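Local coordinates for protein phosphoglycerate dehydrogenase (Lactobacillus plantarum, PDB 3EVT) that probably catalyses the NAD-dependent oxidation of 3-phosphoglycerate, the first step of the phosphorylated route to serine, as a D-isomer-specific 2-hydroxyacid dehydrogenase, at residues H171-D174 / E178-A181; S101-M106 / A153-A158. All coordinates share one frame; numbering follows the deposited sequence.

Contact 1: residues H171-D174 / E178-A181; sequences HPAD and ETVA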
ATOM      1  N   HIS A 171       5.759   8.536 -23.878  1.00 57.23           N
ATOM      2  CA  HIS A 171       6.697   7.426 -23.820  1.00 57.30           C
ATOM      3  C   HIS A 171       6.424   6.526 -22.593  1.00 56.90           C
ATOM      4  O   HIS A 171       5.698   6.910 -21.660  1.00 56.42           O
ATOM      5  CB  HIS A 171       8.124   7.954 -23.770  1.00 58.12           C
ATOM      6  CG  HIS A 171       8.385   8.913 -22.641  1.00 61.42           C
ATOM      7  ND1 HIS A 171       8.196  10.275 -22.760  1.00 62.13           N
ATOM      8  CD2 HIS A 171       8.836   8.707 -21.374  1.00 62.93           C
ATOM      9  CE1 HIS A 171       8.527  10.871 -21.625  1.00 63.08           C
ATOM     10  NE2 HIS A 171       8.919   9.941 -20.770  1.00 64.37           N
ATOM     11  N   PRO A 172       7.013   5.333 -22.589  1.00 56.00           N
ATOM     12  CA  PRO A 172       6.831   4.393 -21.486  1.00 55.04           C
ATOM     13  C   PRO A 172       7.519   4.846 -20.179  1.00 54.19           C
ATOM     14  O   PRO A 172       8.473   5.626 -20.201  1.00 53.00           O
ATOM     15  CB  PRO A 172       7.469   3.100 -22.014  1.00 55.24           C
ATOM     16  CG  PRO A 172       7.650   3.308 -23.519  1.00 55.75           C
ATOM     17  CD  PRO A 172       7.860   4.787 -23.661  1.00 56.30           C
ATOM     18  N   ALA A 173       7.018   4.359 -19.044  1.00 53.24           N
ATOM     19  CA  ALA A 173       7.696   4.592 -17.767  1.00 52.28           C
ATOM     20  C   ALA A 173       7.486   3.413 -16.828  1.00 52.04           C
ATOM     21  O   ALA A 173       6.427   2.795 -16.819  1.00 50.87           O
ATOM     22  CB  ALA A 173       7.231   5.872 -17.137  1.00 50.93           C
ATOM     23  N   ASP A 174       8.499   3.127 -16.025  1.00 52.29           N
ATOM     24  CA  ASP A 174       8.473   1.972 -15.128  1.00 52.88           C
ATOM     25  C   ASP A 174       7.257   1.977 -14.201  1.00 51.80           C
ATOM     26  O   ASP A 174       6.960   2.998 -13.603  1.00 52.23           O
ATOM     27  CB  ASP A 174       9.722   1.985 -14.258  1.00 53.13           C
ATOM     28  CG  ASP A 174      10.928   1.431 -14.973  1.00 57.58           C
ATOM     29  OD1 ASP A 174      10.741   1.009 -16.132  1.00 62.14           O
ATOM     30  OD2 ASP A 174      12.053   1.386 -14.386  1.00 60.36           O
ATOM     31  N   GLU A 178       0.018   2.232 -18.402  1.00 51.25           N
ATOM     32  CA  GLU A 178      -0.055   2.915 -19.670  1.00 52.89           C
ATOM     33  C   GLU A 178       0.432   4.301 -19.415  1.00 53.25           C
ATOM     34  O   GLU A 178       0.241   4.791 -18.318  1.00 53.47           O
ATOM     35  CB  GLU A 178      -1.504   3.086 -20.158  1.00 52.52           C
ATOM     36  CG  GLU A 178      -2.418   1.898 -20.016  1.00 57.28           C
ATOM     37  CD  GLU A 178      -3.875   2.246 -20.395  1.00 61.86           C
ATOM     38  OE1 GLU A 178      -4.072   3.076 -21.312  1.00 61.90           O
ATOM     39  OE2 GLU A 178      -4.820   1.713 -19.761  1.00 62.01           O
ATOM     40  N   THR A 179       0.991   4.952 -20.442  1.00 53.72           N
ATOM     41  CA  THR A 179       1.326   6.373 -20.361  1.00 54.77           C
ATOM     42  C   THR A 179       0.701   7.122 -21.542  1.00 54.86           C
ATOM     43  O   THR A 179       0.471   6.529 -22.583  1.00 55.40           O
ATOM     44  CB  THR A 179       2.826   6.586 -20.409  1.00 54.02           C
ATOM     45  OG1 THR A 179       3.321   5.935 -21.559  1.00 56.57           O
ATOM     46  CG2 THR A 179       3.490   5.944 -19.226  1.00 53.66           C
ATOM     47  N   VAL A 180       0.424   8.415 -21.372  1.00 54.36           N
ATOM     48  CA  VAL A 180      -0.090   9.233 -22.450  1.00 53.72           C
ATOM     49  C   VAL A 180       0.643  10.560 -22.512  1.00 54.09           C
ATOM     50  O   VAL A 180       1.212  11.010 -21.523  1.00 54.00           O
ATOM     51  CB  VAL A 180      -1.588   9.521 -22.288  1.00 54.00           C
ATOM     52  CG1 VAL A 180      -2.397   8.217 -22.293  1.00 54.89           C
ATOM     53  CG2 VAL A 180      -1.849  10.356 -21.048  1.00 51.42           C
ATOM     54  N   ALA A 181       0.612  11.191 -23.684  1.00 53.91           N
ATOM     55  CA  ALA A 181       1.167  12.529 -23.876  1.00 52.94           C
ATOM     56  C   ALA A 181       0.186  13.561 -23.338  1.00 52.57           C
ATOM     57  O   ALA A 181      -0.998  13.308 -23.301  1.00 52.09           O
ATOM     58  CB  ALA A 181       1.426  12.778 -25.376  1.00 53.61           C
TER

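Contact 2: residues S101-M106 / A153-A158; sequences SVLAAM and AAKASA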
ATOM      1  N   SER A 101       2.371   9.535   1.331  1.00 39.70           N
ATOM      2  CA  SER A 101       1.413  10.656   1.489  1.00 38.23           C
ATOM      3  C   SER A 101       0.261  10.634   0.523  1.00 38.41           C
ATOM      4  O   SER A 101      -0.873  10.922   0.905  1.00 37.49           O
ATOM      5  CB  SER A 101       2.114  11.993   1.334  1.00 38.17           C
ATOM      6  OG  SER A 101       3.036  12.149   2.414  1.00 39.97           O
ATOM      7  N   VAL A 102       0.522  10.314  -0.740  1.00 38.59           N
ATOM      8  CA  VAL A 102      -0.608  10.218  -1.689  1.00 38.51           C
ATOM      9  C   VAL A 102      -1.527   9.039  -1.311  1.00 39.02           C
ATOM     10  O   VAL A 102      -2.760   9.162  -1.292  1.00 39.24           O
ATOM     11  CB  VAL A 102      -0.130  10.104  -3.131  1.00 37.77           C
ATOM     12  CG1 VAL A 102      -1.349   9.945  -4.091  1.00 37.18           C
ATOM     13  CG2 VAL A 102       0.692  11.357  -3.489  1.00 38.51           C
ATOM     14  N   LEU A 103      -0.945   7.890  -1.002  1.00 39.22           N
ATOM     15  CA  LEU A 103      -1.770   6.726  -0.636  1.00 38.64           C
ATOM     16  C   LEU A 103      -2.628   7.091   0.583  1.00 38.82           C
ATOM     17  O   LEU A 103      -3.794   6.690   0.680  1.00 38.78           O
ATOM     18  CB  LEU A 103      -0.891   5.495  -0.346  1.00 38.82           C
ATOM     19  CG  LEU A 103      -0.003   4.897  -1.462  1.00 40.14           C
ATOM     20  CD1 LEU A 103       0.885   3.811  -0.846  1.00 42.93           C
ATOM     21  CD2 LEU A 103      -0.838   4.307  -2.610  1.00 42.22           C
ATOM     22  N   ALA A 104      -2.036   7.864   1.503  1.00 37.78           N
ATOM     23  CA  ALA A 104      -2.664   8.251   2.749  1.00 37.75           C
ATOM     24  C   ALA A 104      -3.863   9.126   2.479  1.00 38.29           C
ATOM     25  O   ALA A 104      -4.926   8.972   3.111  1.00 39.28           O
ATOM     26  CB  ALA A 104      -1.637   8.999   3.647  1.00 37.41           C
ATOM     27  N   ALA A 105      -3.708  10.057   1.541  1.00 37.60           N
ATOM     28  CA  ALA A 105      -4.796  10.931   1.206  1.00 37.67           C
ATOM     29  C   ALA A 105      -5.958  10.102   0.633  1.00 38.06           C
ATOM     30  O   ALA A 105      -7.117  10.320   0.983  1.00 39.48           O
ATOM     31  CB  ALA A 105      -4.310  11.996   0.202  1.00 37.14           C
ATOM     32  N   MET A 106      -5.634   9.168  -0.257  1.00 38.52           N
ATOM     33  CA  MET A 106      -6.622   8.404  -0.997  1.00 38.91           C
ATOM     34  C   MET A 106      -7.308   7.426  -0.064  1.00 39.27           C
ATOM     35  O   MET A 106      -8.534   7.318  -0.070  1.00 40.56           O
ATOM     36  CB  MET A 106      -5.978   7.632  -2.201  1.00 38.87           C
ATOM     37  CG  MET A 106      -5.422   8.482  -3.383  1.00 36.42           C
ATOM     38  SD  MET A 106      -4.925   7.518  -4.869  1.00 30.33           S
ATOM     39  CE  MET A 106      -3.601   6.530  -4.255  1.00 36.81           C
ATOM     40  N   ALA A 153       3.234   4.998  -8.723  1.00 41.91           N
ATOM     41  CA  ALA A 153       2.771   3.910  -9.606  1.00 42.29           C
ATOM     42  C   ALA A 153       3.049   2.485  -9.097  1.00 42.60           C
ATOM     43  O   ALA A 153       2.171   1.594  -9.163  1.00 42.15           O
ATOM     44  CB  ALA A 153       3.362   4.066 -11.002  1.00 42.21           C
ATOM     45  N   ALA A 154       4.279   2.243  -8.647  1.00 43.23           N
ATOM     46  CA  ALA A 154       4.642   0.914  -8.146  1.00 42.98           C
ATOM     47  C   ALA A 154       3.756   0.557  -6.952  1.00 42.87           C
ATOM     48  O   ALA A 154       3.245  -0.559  -6.868  1.00 41.79           O
ATOM     49  CB  ALA A 154       6.144   0.851  -7.737  1.00 42.11           C
ATOM     50  N   LYS A 155       3.581   1.493  -6.011  1.00 42.63           N
ATOM     51  CA  LYS A 155       2.802   1.126  -4.806  1.00 41.99           C
ATOM     52  C   LYS A 155       1.316   0.937  -5.102  1.00 42.22           C
ATOM     53  O   LYS A 155       0.698  -0.008  -4.626  1.00 42.15           O
ATOM     54  CB  LYS A 155       2.981   2.149  -3.702  1.00 42.54           C
ATOM     55  CG  LYS A 155       4.364   2.244  -3.137  1.00 44.16           C
ATOM     56  CD  LYS A 155       4.438   3.418  -2.151  1.00 45.56           C
ATOM     57  CE  LYS A 155       5.886   3.775  -1.938  1.00 44.98           C
ATOM     58  NZ  LYS A 155       6.518   2.654  -1.233  1.00 48.33           N
ATOM     59  N   ALA A 156       0.759   1.830  -5.912  1.00 40.97           N
ATOM     60  CA  ALA A 156      -0.638   1.824  -6.256  1.00 41.11           C
ATOM     61  C   ALA A 156      -0.931   0.522  -6.999  1.00 42.07           C
ATOM     62  O   ALA A 156      -1.914  -0.174  -6.734  1.00 42.27           O
ATOM     63  CB  ALA A 156      -0.939   3.042  -7.152  1.00 39.81           C
ATOM     64  N   SER A 157      -0.066   0.226  -7.958  1.00 41.95           N
ATOM     65  CA  SER A 157      -0.196  -0.955  -8.745  1.00 43.35           C
ATOM     66  C   SER A 157      -0.178  -2.241  -7.856  1.00 43.24           C
ATOM     67  O   SER A 157      -1.038  -3.108  -7.989  1.00 43.14           O
ATOM     68  CB  SER A 157       0.948  -0.950  -9.762  1.00 42.85           C
ATOM     69  OG  SER A 157       0.991  -2.209 -10.397  1.00 47.63           O
ATOM     70  N   ALA A 158       0.796  -2.348  -6.955  1.00 43.05           N
ATOM     71  CA  ALA A 158       0.817  -3.447  -5.975  1.00 43.94           C
ATOM     72  C   ALA A 158      -0.455  -3.504  -5.101  1.00 43.69           C
ATOM     73  O   ALA A 158      -0.843  -4.586  -4.684  1.00 44.34           O
ATOM     74  CB  ALA A 158       2.067  -3.369  -5.099  1.00 43.21           C
TER

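Contact 1: residues H171-D174 / E178-A181
With chi1 at 54°, Thr179 places OG1 between its own backbone N and carbonyl carbon, and from there the hydroxyl meets the carbonyl of His171. The same rotation sets CG2 beside the backbone N, facing Ala173. OG1 donates a hydrogen bond to His171 O, 2.6 Å away. It approaches from above the carbonyl, about 60° out of its plane. The C=O...OG1 angle is 117°. The methyl CG2 of Thr179 also lies against the same carbonyl, 3.4 Å from His171 O, and more loosely against Ala173, 3.9 Å from Ala173 N and 4.3 Å from Ala173 CB. Pro172 adds a backbone approach, with its CA 3.8 Å from Thr179 OG1.

His171 ND1 is hydrogen-bonded to Thr169 OG1, and the residue meets Thr179 through its carbonyl. His171 O is gripped twice, by Thr179 OG1 and by Asn167 ND2. Thr179 OG1 also has a weak hydrogen bond to Gly170 O. The hydroxyl is spent mainly on His171 O. The contact lies at the surface. Along the edge of the strand, roughly at right angles to the Thr179 side chain, the backbone of Glu178 and Val180 pairs with Gly165 and Asn167 of strand 162-167. Strand 178-181 is the outermost strand of the parallel sheet on this side, and the loop leading to it belongs to a Rossmann-type NAD-binding domain.

Contact 2: residues S101-M106 / A153-A158
Leu103 reaches across from one helix to the aliphatic part of Lys155 on the other. Its CG lies beside the backbone N, anti to the carbonyl carbon (chi1 -62°), and chi2 is extended. This carries the two methyls out toward the 153-158 segment. CD1 does most of the touching. It sits 3.8 Å from Lys155 CD and 3.9 Å from Lys155 CB, so it rests against the lysine chain at two points. The two side chains cross at about a right angle. CD2 turns to the backbone of the facing helix, 4.4 Å from Ala156 CA. Leu103 CA and Ala156 CA are 7.5 Å apart, the closest pair of CA atoms between the two segments.

These are helices 93-110 and 147-158 of the Rossmann-type nucleotide-binding domain. Helix 147-158 follows strand 139-143, and a GxGxxG pattern spans the turn and the start of the helix, consistent with the first beta-alpha unit of such domains. Ala156 and Met106 both pack on Leu140 of that strand, so the two helices share one face of the sheet.

Lys155 sets off in the direction of Leu103. Its chain is extended through chi2 and chi3 and bends at chi4 (-67°), and NZ forms a salt bridge with Asp96, on an earlier turn of helix 93-110. Leu159 of the second subunit packs on both Leu103 and Lys155, which places this helix pair at the dimer interface.

How the contacts relate
The two contacts lie in the same nucleotide-binding domain, with centres 18 Å apart. Their nearest atoms are about 5 Å apart, and they do not touch. Contact 2 is buried, about 8 Å from the centre of the chain. Contact 1 is at the surface, about 19 Å from it. Strand 162-167 lies between them in the fold: Val163 packs on helix 147-158, while Gly165 and Asn167 pair with strand 178-181. Ala154 and Ser157 of contact 2 also touch His175 and His177, in the loop joining the segments of contact 1. The GxGxxG pattern, probably part of the NAD site, runs from the turn after strand 139-143 into helix 147-158, and Ala173 lies near it.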